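Local coordinates for protein probable transcriptional regulator (Pseudomonas aeruginosa, PDB 2ESN) that probably regulates transcription as a LysR-family protein, binding DNA through a helix-turn-helix domain and sensing an effector through a periplasmic-binding-protein-like domain, at residues F103-T108 and F153-D158; T111-L116 and R254-A259; I168-W173 and V279-S284; P208-S213 and Q232-L237. All coordinates share one frame; numbering follows the deposited sequence.

All four contacts lie in the putative effector-binding domain, their chemistry following their place. Contact 1 is buried: two parallel strands whose Phe and Leu side chains pack on one face of the sheet and two alanines on the other. Contact 3 reaches the same sheet, pairing antiparallel strands, and is partly buried, with polar and charged groups beside an apolar cluster. Contact 2, also buried, packs helices around a phenylalanine and one water; its Leu-115 touches Leu-155 of contact 1 and Trp-173 of contact 3. Contact 4 sets two prolines in van der Waals contact and brings Gln-232 to a loop backbone; its salt bridges go to the second subunit. Contact 2 also meets it; contacts 1 and 3 do not.

Contact 1. Residues F103-T108 and F153-D158; sequences FVFAAT and FALGYD
Strand 103-107 runs parallel to strand 153-157, their short axes 4.5 Å apart at closest and inclined at 31°, with Phe-105 level with Phe-153 and Ala-106 with Ala-154. Three backbone hydrogen bonds step along the pair. Val-104 O receives Phe-153 N at 3.2 Å, nearly along the carbonyl axis. Phe-153 O then takes Ala-106 N at 3.0 Å, and Ala-106 O takes Leu-155 N at 3.0 Å, both donors lying in the carbonyl plane. The aromatic face of the sheet carries most of the side-chain contact. Phe-105 and Phe-153 both set CG beside the backbone N, so the rings lie side by side and point the same way. Their planes are 26° from parallel but slid apart, with centroids 5.2 Å from each other and little overlap. Phe-105 CD1 instead rests on Phe-153 CB at 3.6 Å, while Phe-153 CD1 sits over the rim of one Phe-105 face. At the edge of that same ring, Leu-155 CD2 closes to 3.8 Å from Phe-105 CD1. Phe-103 CD2 meets the edge of the Phe-153 ring further back along the strand. On the reverse face the methyls of Ala-106 and Ala-154 touch, a small-residue pair. Met-297 of helix 293-303 and Leu-282 of strand 278-285 cover the aromatic cluster. Strand 131-136 flanks strand 103-107 on its other edge and is reached through helix 109-126, a beta-alpha-beta unit. The resulting 2-1-3 order of parallel strands is characteristic of a type II periplasmic-binding-protein subdomain, the fold shared by LysR effector-binding domains.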
loop_
_atom_site.group_PDB
_atom_site.type_symbol
_atom_site.label_atom_id
_atom_site.label_comp_id
_atom_site.label_asym_id
_atom_site.label_seq_id
_atom_site.Cartn_x
_atom_site.Cartn_y
_atom_site.Cartn_z
ATOM N N PHE C 103 -22.914 7.667 -5.243
ATOM C CA PHE C 103 -21.888 8.680 -5.318
ATOM C C PHE C 103 -21.003 8.654 -4.069
ATOM O O PHE C 103 -21.515 8.573 -2.936
ATOM C CB PHE C 103 -22.509 10.061 -5.547
ATOM C CG PHE C 103 -23.187 10.181 -6.870
ATOM C CD1 PHE C 103 -24.496 9.707 -7.048
ATOM C CD2 PHE C 103 -22.512 10.725 -7.942
ATOM C CE1 PHE C 103 -25.131 9.749 -8.275
ATOM C CE2 PHE C 103 -23.107 10.813 -9.166
ATOM C CZ PHE C 103 -24.444 10.366 -9.346
ATOM N N VAL C 104 -19.686 8.680 -4.287
ATOM C CA VAL C 104 -18.703 8.562 -3.181
ATOM C C VAL C 104 -18.006 9.904 -3.049
ATOM O O VAL C 104 -17.475 10.418 -4.024
ATOM C CB VAL C 104 -17.659 7.424 -3.376
ATOM C CG1 VAL C 104 -16.628 7.354 -2.166
ATOM C CG2 VAL C 104 -18.354 6.070 -3.585
ATOM N N PHE C 105 -18.129 10.515 -1.869
ATOM C CA PHE C 105 -17.527 11.810 -1.625
ATOM C C PHE C 105 -16.510 11.656 -0.497
ATOM O O PHE C 105 -16.731 10.887 0.422
ATOM C CB PHE C 105 -18.572 12.862 -1.141
ATOM C CG PHE C 105 -19.535 13.350 -2.191
ATOM C CD1 PHE C 105 -19.456 14.645 -2.641
ATOM C CD2 PHE C 105 -20.579 12.548 -2.639
ATOM C CE1 PHE C 105 -20.385 15.156 -3.594
ATOM C CE2 PHE C 105 -21.563 13.061 -3.556
ATOM C CZ PHE C 105 -21.421 14.363 -4.044
ATOM N N ALA C 106 -15.416 12.411 -0.602
ATOM C CA ALA C 106 -14.379 12.538 0.403
ATOM C C ALA C 106 -14.811 13.761 1.096
ATOM O O ALA C 106 -15.178 14.747 0.460
ATOM C CB ALA C 106 -13.041 12.826 -0.239
ATOM N N ALA C 107 -14.800 13.729 2.416
ATOM C CA ALA C 107 -15.560 14.799 3.129
ATOM C C ALA C 107 -15.035 14.958 4.515
ATOM O O ALA C 107 -14.200 14.125 4.957
ATOM C CB ALA C 107 -17.040 14.429 3.186
ATOM N N THR C 108 -15.505 16.015 5.190
ATOM C CA THR C 108 -15.269 16.116 6.623
ATOM C C THR C 108 -16.630 16.108 7.380
ATOM O O THR C 108 -17.667 16.120 6.735
ATOM C CB THR C 108 -14.504 17.397 6.952
ATOM O OG1 THR C 108 -15.255 18.517 6.500
ATOM C CG2 THR C 108 -13.121 17.382 6.289
ATOM N N PHE C 153 -16.040 12.510 -5.969
ATOM C CA PHE C 153 -15.890 13.918 -5.642
ATOM C C PHE C 153 -15.214 14.135 -4.280
ATOM O O PHE C 153 -15.229 13.269 -3.441
ATOM C CB PHE C 153 -17.274 14.589 -5.526
ATOM C CG PHE C 153 -18.071 14.620 -6.787
ATOM C CD1 PHE C 153 -19.101 13.708 -6.977
ATOM C CD2 PHE C 153 -17.838 15.584 -7.746
ATOM C CE1 PHE C 153 -19.891 13.747 -8.138
ATOM C CE2 PHE C 153 -18.580 15.603 -8.949
ATOM C CZ PHE C 153 -19.621 14.717 -9.137
ATOM N N ALA C 154 -14.708 15.338 -4.056
ATOM C CA ALA C 154 -14.152 15.692 -2.762
ATOM C C ALA C 154 -14.715 17.029 -2.387
ATOM O O ALA C 154 -15.069 17.821 -3.259
ATOM C CB ALA C 154 -12.622 15.710 -2.806
ATOM N N LEU C 155 -14.836 17.278 -1.086
ATOM C CA LEU C 155 -15.408 18.540 -0.600
ATOM C C LEU C 155 -14.383 19.264 0.265
ATOM O O LEU C 155 -13.606 18.620 0.962
ATOM C CB LEU C 155 -16.650 18.255 0.281
ATOM C CG LEU C 155 -17.784 17.403 -0.304
ATOM C CD1 LEU C 155 -18.938 17.195 0.715
ATOM C CD2 LEU C 155 -18.343 18.099 -1.567
ATOM N N GLY C 156 -14.399 20.599 0.235
ATOM C CA GLY C 156 -13.538 21.404 1.120
ATOM C C GLY C 156 -13.544 22.843 0.637
ATOM O O GLY C 156 -14.391 23.222 -0.146
ATOM N N TYR C 157 -12.595 23.645 1.090
ATOM C CA TYR C 157 -12.387 24.991 0.572
ATOM C C TYR C 157 -10.895 25.248 0.237
ATOM O O TYR C 157 -10.010 24.502 0.702
ATOM C CB TYR C 157 -13.038 26.063 1.482
ATOM C CG TYR C 157 -12.425 26.373 2.875
ATOM C CD1 TYR C 157 -12.986 25.819 4.056
ATOM C CD2 TYR C 157 -11.360 27.306 3.005
ATOM C CE1 TYR C 157 -12.481 26.140 5.345
ATOM C CE2 TYR C 157 -10.844 27.664 4.289
ATOM C CZ TYR C 157 -11.394 27.063 5.458
ATOM O OH TYR C 157 -10.857 27.390 6.706
ATOM N N ASP C 158 -10.624 26.254 -0.602
ATOM C CA ASP C 158 -9.218 26.563 -0.980
ATOM C C ASP C 158 -8.700 27.520 0.034
ATOM O O ASP C 158 -9.328 28.538 0.294
ATOM C CB ASP C 158 -9.045 27.231 -2.376
ATOM C CG ASP C 158 -9.634 26.403 -3.548
ATOM O OD1 ASP C 158 -9.522 25.147 -3.576
ATOM O OD2 ASP C 158 -10.195 27.059 -4.455
#

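Contact 2. Residues T111-L116 and R254-A259; sequences TAFALL and RHAARA
At the junction of the two subdomains of this probable LysR-type regulatory domain, helix 109-126 faces helix 254-264. Their segments cross nearly at right angles, 84°, with axes 10.6 Å apart, a separation bridged by Phe-113 from one side and His-255 from the other. Phe-113 CG stands anti to the backbone N (chi1 158°), so that the ring reaches across with its far end leading. Its CE2 comes within 3.4 Å of His-255 CD2, a close approach, and within 3.7 Å of Ala-256 CA. The tip, CZ, touches Ala-259 CB at 3.6 Å, so the ring lies along one turn of the opposing helix. The phenyl and imidazole planes are inclined at 53°, neither stacked nor perpendicular. Polar chemistry enters through a single water: it donates to Ala-114 O at 2.7 Å and lies in the plane of the imidazole, 2.9 Å from His-255 NE2. The bridge ties a backbone carbonyl of one helix to a side chain of the other, and Phe-174 meets the same imidazole edge-to-face. Phe-241 of the second subunit packs edge-to-face on Phe-113. Crossed-helix packing of this kind, shared between a subdomain junction and a subunit interface, is consistent with the regulatory domains of LysR-family proteins.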
loop_
_atom_site.group_PDB
_atom_site.type_symbol
_atom_site.label_atom_id
_atom_site.label_comp_id
_atom_site.label_asym_id
_atom_site.label_seq_id
_atom_site.Cartn_x
_atom_site.Cartn_y
_atom_site.Cartn_z
ATOM N N THR C 111 -18.335 19.440 6.112
ATOM C CA THR C 111 -18.864 19.514 4.770
ATOM C C THR C 111 -20.022 18.500 4.621
ATOM O O THR C 111 -20.965 18.730 3.888
ATOM C CB THR C 111 -17.738 19.328 3.675
ATOM O OG1 THR C 111 -17.004 18.115 3.919
ATOM C CG2 THR C 111 -16.756 20.538 3.608
ATOM N N ALA C 112 -19.958 17.387 5.313
ATOM C CA ALA C 112 -21.117 16.475 5.354
ATOM C C ALA C 112 -22.339 17.196 5.958
ATOM O O ALA C 112 -23.458 17.153 5.416
ATOM C CB ALA C 112 -20.759 15.197 6.154
ATOM N N PHE C 113 -22.101 17.894 7.067
ATOM C CA PHE C 113 -23.136 18.693 7.679
ATOM C C PHE C 113 -23.702 19.756 6.769
ATOM O O PHE C 113 -24.944 19.982 6.781
ATOM C CB PHE C 113 -22.609 19.325 9.001
ATOM C CG PHE C 113 -23.380 20.567 9.440
ATOM C CD1 PHE C 113 -24.538 20.470 10.194
ATOM C CD2 PHE C 113 -22.951 21.826 9.070
ATOM C CE1 PHE C 113 -25.210 21.638 10.596
ATOM C CE2 PHE C 113 -23.624 22.959 9.435
ATOM C CZ PHE C 113 -24.756 22.873 10.228
ATOM N N ALA C 114 -22.844 20.455 6.024
ATOM C CA ALA C 114 -23.293 21.609 5.220
ATOM C C ALA C 114 -24.072 21.165 3.936
ATOM O O ALA C 114 -25.106 21.748 3.573
ATOM C CB ALA C 114 -22.130 22.600 4.909
ATOM N N LEU C 115 -23.581 20.110 3.310
ATOM C CA LEU C 115 -24.108 19.579 2.067
ATOM C C LEU C 115 -25.264 18.596 2.226
ATOM O O LEU C 115 -26.250 18.727 1.562
ATOM C CB LEU C 115 -23.024 18.879 1.320
ATOM C CG LEU C 115 -23.074 18.657 -0.234
ATOM C CD1 LEU C 115 -22.717 17.261 -0.665
ATOM C CD2 LEU C 115 -24.113 19.385 -1.113
ATOM N N LEU C 116 -25.139 17.594 3.069
ATOM C CA LEU C 116 -26.115 16.492 3.018
ATOM C C LEU C 116 -27.571 16.847 3.338
ATOM O O LEU C 116 -28.469 16.303 2.669
ATOM C CB LEU C 116 -25.662 15.312 3.891
ATOM C CG LEU C 116 -24.453 14.492 3.379
ATOM C CD1 LEU C 116 -24.262 13.176 4.216
ATOM C CD2 LEU C 116 -24.615 14.141 1.964
ATOM N N ARG C 254 -19.420 29.853 10.667
ATOM C CA ARG C 254 -20.674 30.427 11.163
ATOM C C ARG C 254 -21.929 29.556 10.911
ATOM O O ARG C 254 -22.788 29.359 11.793
ATOM C CB ARG C 254 -20.837 31.866 10.666
ATOM C CG ARG C 254 -22.054 32.606 11.312
ATOM C CD ARG C 254 -22.270 33.951 10.605
ATOM N NE ARG C 254 -23.389 34.746 11.167
ATOM C CZ ARG C 254 -24.677 34.771 10.728
ATOM N NH1 ARG C 254 -25.572 35.546 11.325
ATOM N NH2 ARG C 254 -25.119 34.010 9.726
ATOM N N HIS C 255 -22.008 28.950 9.736
ATOM C CA HIS C 255 -23.132 28.101 9.436
ATOM C C HIS C 255 -23.241 27.015 10.484
ATOM O O HIS C 255 -24.330 26.714 10.905
ATOM C CB HIS C 255 -22.915 27.441 8.051
ATOM C CG HIS C 255 -24.116 26.679 7.530
ATOM N ND1 HIS C 255 -25.347 27.273 7.313
ATOM C CD2 HIS C 255 -24.245 25.390 7.131
ATOM C CE1 HIS C 255 -26.181 26.376 6.819
ATOM N NE2 HIS C 255 -25.540 25.222 6.715
ATOM N N ALA C 256 -22.112 26.405 10.904
ATOM C CA ALA C 256 -22.171 25.337 11.930
ATOM C C ALA C 256 -22.432 25.858 13.376
ATOM O O ALA C 256 -23.226 25.281 14.172
ATOM C CB ALA C 256 -20.904 24.446 11.862
ATOM N N ALA C 257 -21.748 26.935 13.732
ATOM C CA ALA C 257 -21.877 27.496 15.049
ATOM C C ALA C 257 -23.327 27.968 15.262
ATOM O O ALA C 257 -23.915 27.742 16.343
ATOM C CB ALA C 257 -20.863 28.702 15.218
ATOM N N ARG C 258 -23.907 28.632 14.259
ATOM C CA ARG C 258 -25.356 28.983 14.355
ATOM C C ARG C 258 -26.284 27.811 14.554
ATOM O O ARG C 258 -27.207 27.925 15.321
ATOM C CB ARG C 258 -25.832 29.726 13.128
ATOM C CG ARG C 258 -25.266 31.104 13.017
ATOM C CD ARG C 258 -25.778 31.792 11.745
ATOM N NE ARG C 258 -26.702 32.840 12.156
ATOM C CZ ARG C 258 -28.010 32.677 12.393
ATOM N NH1 ARG C 258 -28.727 33.722 12.795
ATOM N NH2 ARG C 258 -28.610 31.487 12.211
ATOM N N ALA C 259 -26.055 26.696 13.865
ATOM C CA ALA C 259 -26.872 25.477 14.055
ATOM C C ALA C 259 -26.762 24.858 15.462
ATOM O O ALA C 259 -27.665 24.157 15.972
ATOM C CB ALA C 259 -26.467 24.444 13.012
HETATM O O HOH W 1 -26.719 23.010 5.284
#

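Contact 3. Residues I168-W173 and V279-S284; sequences IQAHDW and VLRLYS
Backbone hydrogen bonds dominate this antiparallel pairing, whose strands make an angle of 145°. Gln-169 with Ser-284 and His-171 with Leu-282 are hydrogen-bonded pairs, each bonded in both directions, and Trp-173 N reaches Leu-280 O at 2.9 Å in an almost straight line (177°). Polar side chains add to this on one face: Gln-169 NE2 donates to Ser-284 OG at 3.2 Å, in its own amide plane. One water links His-171 ND1, Leu-282 O and Ser-284 OG, and donates to the carbonyl. Charge appears on the other face. Asp-172 OD1 lies 3.1 Å from Arg-281 NE but over the centre of the guanidinium face, the two planes 87° apart, so the attraction is electrostatic and no N-H is aimed at the oxygen. Arg-281 NH1 has its salt bridge with Asp-158, which also binds Tyr-283 OH. Apolar contacts form two groups: Tyr-283 CD2 against Ala-170 CB at 3.7 Å, and Trp-173 with Leu-280, whose CB lies over the six-membered ring, 4.1 Å from its centroid, and whose CD1 meets Trp-173 CH2 at 3.6 Å. Strand 168-183 continues into the other subdomain, so this pairing belongs to the crossover strands characteristic of the periplasmic-binding-protein fold.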
loop_
_atom_site.group_PDB
_atom_site.type_symbol
_atom_site.label_atom_id
_atom_site.label_comp_id
_atom_site.label_asym_id
_atom_site.label_seq_id
_atom_site.Cartn_x
_atom_site.Cartn_y
_atom_site.Cartn_z
ATOM N N ILE C 168 -7.524 18.376 -11.761
ATOM C CA ILE C 168 -8.610 18.723 -10.830
ATOM C C ILE C 168 -9.362 19.977 -11.251
ATOM O O ILE C 168 -8.765 21.029 -11.477
ATOM C CB ILE C 168 -8.113 18.905 -9.379
ATOM C CG1 ILE C 168 -7.451 17.624 -8.855
ATOM C CG2 ILE C 168 -9.254 19.366 -8.451
ATOM C CD1 ILE C 168 -7.988 16.332 -9.451
ATOM N N GLN C 169 -10.679 19.850 -11.359
ATOM C CA GLN C 169 -11.581 21.009 -11.457
ATOM C C GLN C 169 -12.439 21.137 -10.152
ATOM O O GLN C 169 -12.692 20.136 -9.461
ATOM C CB GLN C 169 -12.502 20.861 -12.689
ATOM C CG GLN C 169 -13.401 19.609 -12.635
ATOM C CD GLN C 169 -14.164 19.306 -13.933
ATOM O OE1 GLN C 169 -14.047 20.047 -14.927
ATOM N NE2 GLN C 169 -14.931 18.190 -13.933
ATOM N N ALA C 170 -12.907 22.352 -9.877
ATOM C CA ALA C 170 -13.632 22.699 -8.660
ATOM C C ALA C 170 -14.868 23.547 -9.009
ATOM O O ALA C 170 -14.851 24.328 -9.974
ATOM C CB ALA C 170 -12.732 23.468 -7.737
ATOM N N HIS C 171 -15.943 23.368 -8.241
ATOM C CA HIS C 171 -17.124 24.192 -8.400
ATOM C C HIS C 171 -17.583 24.670 -7.045
ATOM O O HIS C 171 -17.788 23.857 -6.117
ATOM C CB HIS C 171 -18.238 23.417 -9.123
ATOM C CG HIS C 171 -17.977 23.219 -10.588
ATOM N ND1 HIS C 171 -17.335 22.099 -11.089
ATOM C CD2 HIS C 171 -18.270 24.001 -11.660
ATOM C CE1 HIS C 171 -17.254 22.198 -12.407
ATOM N NE2 HIS C 171 -17.815 23.341 -12.777
ATOM N N ASP C 172 -17.790 25.974 -6.931
ATOM C CA ASP C 172 -18.198 26.565 -5.655
ATOM C C ASP C 172 -19.638 26.274 -5.313
ATOM O O ASP C 172 -20.518 26.340 -6.198
ATOM C CB ASP C 172 -17.925 28.051 -5.687
ATOM C CG ASP C 172 -16.468 28.341 -5.925
ATOM O OD1 ASP C 172 -15.601 27.500 -5.571
ATOM O OD2 ASP C 172 -16.191 29.407 -6.491
ATOM N N TRP C 173 -19.893 25.921 -4.053
ATOM C CA TRP C 173 -21.304 25.723 -3.620
ATOM C C TRP C 173 -21.852 26.477 -2.379
ATOM O O TRP C 173 -23.077 26.496 -2.146
ATOM C CB TRP C 173 -21.672 24.233 -3.613
ATOM C CG TRP C 173 -20.822 23.390 -2.716
ATOM C CD1 TRP C 173 -19.599 22.886 -3.018
ATOM C CD2 TRP C 173 -21.128 22.952 -1.361
ATOM N NE1 TRP C 173 -19.117 22.173 -1.940
ATOM C CE2 TRP C 173 -20.048 22.172 -0.927
ATOM C CE3 TRP C 173 -22.212 23.162 -0.482
ATOM C CZ2 TRP C 173 -20.003 21.563 0.379
ATOM C CZ3 TRP C 173 -22.183 22.572 0.796
ATOM C CH2 TRP C 173 -21.071 21.788 1.221
ATOM N N VAL C 279 -15.095 29.665 0.821
ATOM C CA VAL C 279 -16.020 29.208 -0.181
ATOM C C VAL C 279 -15.823 27.717 -0.245
ATOM O O VAL C 279 -14.688 27.276 -0.518
ATOM C CB VAL C 279 -15.753 29.889 -1.569
ATOM C CG1 VAL C 279 -16.714 29.364 -2.617
ATOM C CG2 VAL C 279 -15.934 31.391 -1.433
ATOM N N LEU C 280 -16.882 26.954 0.066
ATOM C CA LEU C 280 -16.798 25.476 0.053
ATOM C C LEU C 280 -16.938 25.022 -1.396
ATOM O O LEU C 280 -17.673 25.625 -2.158
ATOM C CB LEU C 280 -17.902 24.812 0.896
ATOM C CG LEU C 280 -17.874 25.005 2.422
ATOM C CD1 LEU C 280 -18.921 24.096 3.045
ATOM C CD2 LEU C 280 -16.500 24.667 3.012
ATOM N N ARG C 281 -16.234 23.978 -1.775
ATOM C CA ARG C 281 -16.266 23.582 -3.162
ATOM C C ARG C 281 -16.311 22.109 -3.380
ATOM O O ARG C 281 -16.092 21.291 -2.491
ATOM C CB ARG C 281 -15.150 24.251 -4.001
ATOM C CG ARG C 281 -13.869 24.411 -3.295
ATOM C CD ARG C 281 -13.227 25.723 -3.676
ATOM N NE ARG C 281 -13.015 25.808 -5.102
ATOM C CZ ARG C 281 -12.593 26.895 -5.737
ATOM N NH1 ARG C 281 -12.343 28.016 -5.042
ATOM N NH2 ARG C 281 -12.412 26.854 -7.058
ATOM N N LEU C 282 -16.691 21.793 -4.602
ATOM C CA LEU C 282 -16.859 20.426 -5.006
ATOM C C LEU C 282 -15.718 20.205 -5.984
ATOM O O LEU C 282 -15.652 20.860 -7.013
ATOM C CB LEU C 282 -18.232 20.296 -5.672
ATOM C CG LEU C 282 -18.532 18.938 -6.280
ATOM C CD1 LEU C 282 -18.707 17.926 -5.133
ATOM C CD2 LEU C 282 -19.762 18.981 -7.267
ATOM N N TYR C 283 -14.815 19.299 -5.642
ATOM C CA TYR C 283 -13.717 18.945 -6.512
ATOM C C TYR C 283 -13.931 17.612 -7.244
ATOM O O TYR C 283 -14.451 16.644 -6.670
ATOM C CB TYR C 283 -12.429 18.828 -5.735
ATOM C CG TYR C 283 -12.078 19.999 -4.867
ATOM C CD1 TYR C 283 -12.459 20.013 -3.513
ATOM C CD2 TYR C 283 -11.291 21.056 -5.352
ATOM C CE1 TYR C 283 -12.123 21.041 -2.684
ATOM C CE2 TYR C 283 -10.941 22.119 -4.509
ATOM C CZ TYR C 283 -11.363 22.098 -3.167
ATOM O OH TYR C 283 -11.045 23.132 -2.296
ATOM N N SER C 284 -13.515 17.601 -8.516
ATOM C CA SER C 284 -13.461 16.401 -9.315
ATOM C C SER C 284 -12.299 16.443 -10.313
ATOM O O SER C 284 -11.754 17.519 -10.635
ATOM C CB SER C 284 -14.758 16.179 -10.081
ATOM O OG SER C 284 -15.004 17.321 -10.852
HETATM O O HOH W 2 -16.593 19.669 -9.696
#

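Contact 4. Residues P208-S213 and Q232-L237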
loop_
_atom_site.group_PDB
_atom_site.type_symbol
_atom_site.label_atom_id
_atom_site.label_comp_id
_atom_site.label_asym_id
_atom_site.label_seq_id
_atom_site.Cartn_x
_atom_site.Cartn_y
_atom_site.Cartn_z
ATOM N N PRO C 208 -9.041 18.738 10.421
ATOM C CA PRO C 208 -9.837 17.661 9.832
ATOM C C PRO C 208 -8.970 16.593 9.180
ATOM O O PRO C 208 -9.387 15.457 9.077
ATOM C CB PRO C 208 -10.650 18.351 8.743
ATOM C CG PRO C 208 -10.530 19.820 9.006
ATOM C CD PRO C 208 -9.190 19.999 9.661
ATOM N N TRP C 209 -7.735 16.919 8.829
ATOM C CA TRP C 209 -6.861 15.902 8.247
ATOM C C TRP C 209 -5.696 15.683 9.174
ATOM O O TRP C 209 -4.563 15.408 8.738
ATOM C CB TRP C 209 -6.431 16.325 6.823
ATOM C CG TRP C 209 -7.651 16.334 5.924
ATOM C CD1 TRP C 209 -8.280 15.248 5.398
ATOM C CD2 TRP C 209 -8.413 17.467 5.527
ATOM N NE1 TRP C 209 -9.370 15.645 4.660
ATOM C CE2 TRP C 209 -9.486 16.999 4.736
ATOM C CE3 TRP C 209 -8.297 18.846 5.759
ATOM C CZ2 TRP C 209 -10.456 17.861 4.168
ATOM C CZ3 TRP C 209 -9.271 19.710 5.205
ATOM C CH2 TRP C 209 -10.331 19.203 4.424
ATOM N N ASN C 210 -5.950 15.846 10.461
ATOM C CA ASN C 210 -4.912 15.637 11.454
ATOM C C ASN C 210 -3.634 16.480 11.337
ATOM O O ASN C 210 -2.590 16.073 11.869
ATOM C CB ASN C 210 -4.443 14.200 11.368
ATOM C CG ASN C 210 -5.546 13.219 11.613
ATOM O OD1 ASN C 210 -6.438 13.444 12.442
ATOM N ND2 ASN C 210 -5.497 12.104 10.888
ATOM N N GLU C 211 -3.712 17.613 10.655
ATOM C CA GLU C 211 -2.593 18.532 10.519
ATOM C C GLU C 211 -2.108 19.084 11.853
ATOM O O GLU C 211 -2.840 19.003 12.866
ATOM C CB GLU C 211 -2.944 19.624 9.526
ATOM C CG GLU C 211 -4.227 20.449 9.764
ATOM C CD GLU C 211 -5.528 19.788 9.249
ATOM O OE1 GLU C 211 -6.198 20.317 8.350
ATOM O OE2 GLU C 211 -5.890 18.748 9.751
ATOM N N ASP C 212 -0.859 19.592 11.886
ATOM C CA ASP C 212 -0.264 20.070 13.150
ATOM C C ASP C 212 -0.660 21.510 13.514
ATOM O O ASP C 212 -0.262 22.025 14.540
ATOM C CB ASP C 212 1.272 19.859 13.210
ATOM C CG ASP C 212 1.678 18.426 13.638
ATOM O OD1 ASP C 212 0.831 17.639 14.082
ATOM O OD2 ASP C 212 2.868 18.111 13.604
ATOM N N SER C 213 -1.486 22.150 12.695
ATOM C CA SER C 213 -1.937 23.492 12.999
ATOM C C SER C 213 -3.346 23.667 12.460
ATOM O O SER C 213 -3.716 22.917 11.560
ATOM C CB SER C 213 -0.984 24.489 12.310
ATOM O OG SER C 213 -1.282 24.501 10.931
ATOM N N GLN C 232 -6.887 19.771 19.863
ATOM C CA GLN C 232 -7.092 19.689 18.427
ATOM C C GLN C 232 -7.992 18.498 18.192
ATOM O O GLN C 232 -7.838 17.465 18.858
ATOM C CB GLN C 232 -5.769 19.463 17.682
ATOM C CG GLN C 232 -4.890 20.712 17.662
ATOM C CD GLN C 232 -3.424 20.447 17.178
ATOM O OE1 GLN C 232 -2.788 21.338 16.584
ATOM N NE2 GLN C 232 -2.892 19.288 17.504
ATOM N N LEU C 233 -8.926 18.616 17.251
ATOM C CA LEU C 233 -9.812 17.461 16.918
ATOM C C LEU C 233 -10.286 17.707 15.519
ATOM O O LEU C 233 -10.203 18.826 15.031
ATOM C CB LEU C 233 -11.018 17.310 17.884
ATOM C CG LEU C 233 -12.099 18.409 17.997
ATOM C CD1 LEU C 233 -13.314 17.911 18.851
ATOM C CD2 LEU C 233 -11.528 19.727 18.590
ATOM N N PRO C 234 -10.673 16.645 14.826
ATOM C CA PRO C 234 -11.003 16.754 13.414
ATOM C C PRO C 234 -12.457 17.188 13.160
ATOM O O PRO C 234 -12.813 17.496 12.007
ATOM C CB PRO C 234 -10.770 15.298 12.909
ATOM C CG PRO C 234 -10.411 14.473 14.109
ATOM C CD PRO C 234 -10.699 15.245 15.315
ATOM N N THR C 235 -13.293 17.203 14.207
ATOM C CA THR C 235 -14.752 17.435 14.109
ATOM C C THR C 235 -15.104 18.847 14.626
ATOM O O THR C 235 -14.962 19.081 15.834
ATOM C CB THR C 235 -15.505 16.665 15.237
ATOM O OG1 THR C 235 -14.797 15.535 15.748
ATOM C CG2 THR C 235 -16.913 16.441 15.003
ATOM N N VAL C 236 -15.678 19.707 13.774
ATOM C CA VAL C 236 -16.290 20.992 14.144
ATOM C C VAL C 236 -17.487 20.815 15.081
ATOM O O VAL C 236 -17.630 21.543 16.078
ATOM C CB VAL C 236 -16.759 21.776 12.898
ATOM C CG1 VAL C 236 -17.116 23.239 13.253
ATOM C CG2 VAL C 236 -15.678 21.869 11.976
ATOM N N LEU C 237 -18.333 19.805 14.814
ATOM C CA LEU C 237 -19.556 19.731 15.553
ATOM C C LEU C 237 -19.296 19.271 16.980
ATOM O O LEU C 237 -19.860 19.847 17.896
ATOM C CB LEU C 237 -20.642 18.903 14.821
ATOM C CG LEU C 237 -21.164 19.370 13.459
ATOM C CD1 LEU C 237 -22.282 18.360 12.963
ATOM C CD2 LEU C 237 -21.650 20.831 13.448
#
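Pro-208 and Pro-234 form the closest backbone approach, their CA atoms 3.9 Å apart. Pro-208 CA lies 3.7 Å from Pro-234 O, and Pro-234 CB stands 4.0 Å from Pro-208 CA, so the two prolines meet at CA, CB and carbonyl oxygen. Further along, the extended chain of Gln-232, with CG beside the backbone N (chi1 -73°), carries its amide to the backbone of Asp-212. Within the loop, Trp-209 N donates to the syn lone pair of Glu-211 OE2 at 2.8 Å, an internal bond that closes a tight bend. The left-handed backbone of Asn-210 (phi 58°) turns the chain so that Glu-211 can reach back. The Trp-209 indole folds back so that Pro-208 CB lies 3.8 Å above one face, toward its rim. Pro-208 and Trp-209 both touch Thr-108, which follows strand 102-107 in the other subdomain; the loop therefore probably flanks the cleft between subdomains, where relatives of the LysR family bind effectors, and may help to line it. Outward from there, the neighbouring turn leads into helix 236-244. Thr-235 occupies the N-cap position without a side-chain capping bond, while Asp-109 binds the next two amides through its carboxylate, OD1 to Val-236 N and OD2 to Leu-237 N. At the outer edge the second subunit takes over: Asp-212 makes salt bridges with Arg-133 and Arg-23 of that chain, Asn-210 OD1 binds Asn-136 N of that chain, and Gln-232 pairs in parallel with one of its strands, extending the sheet across the subunit interface.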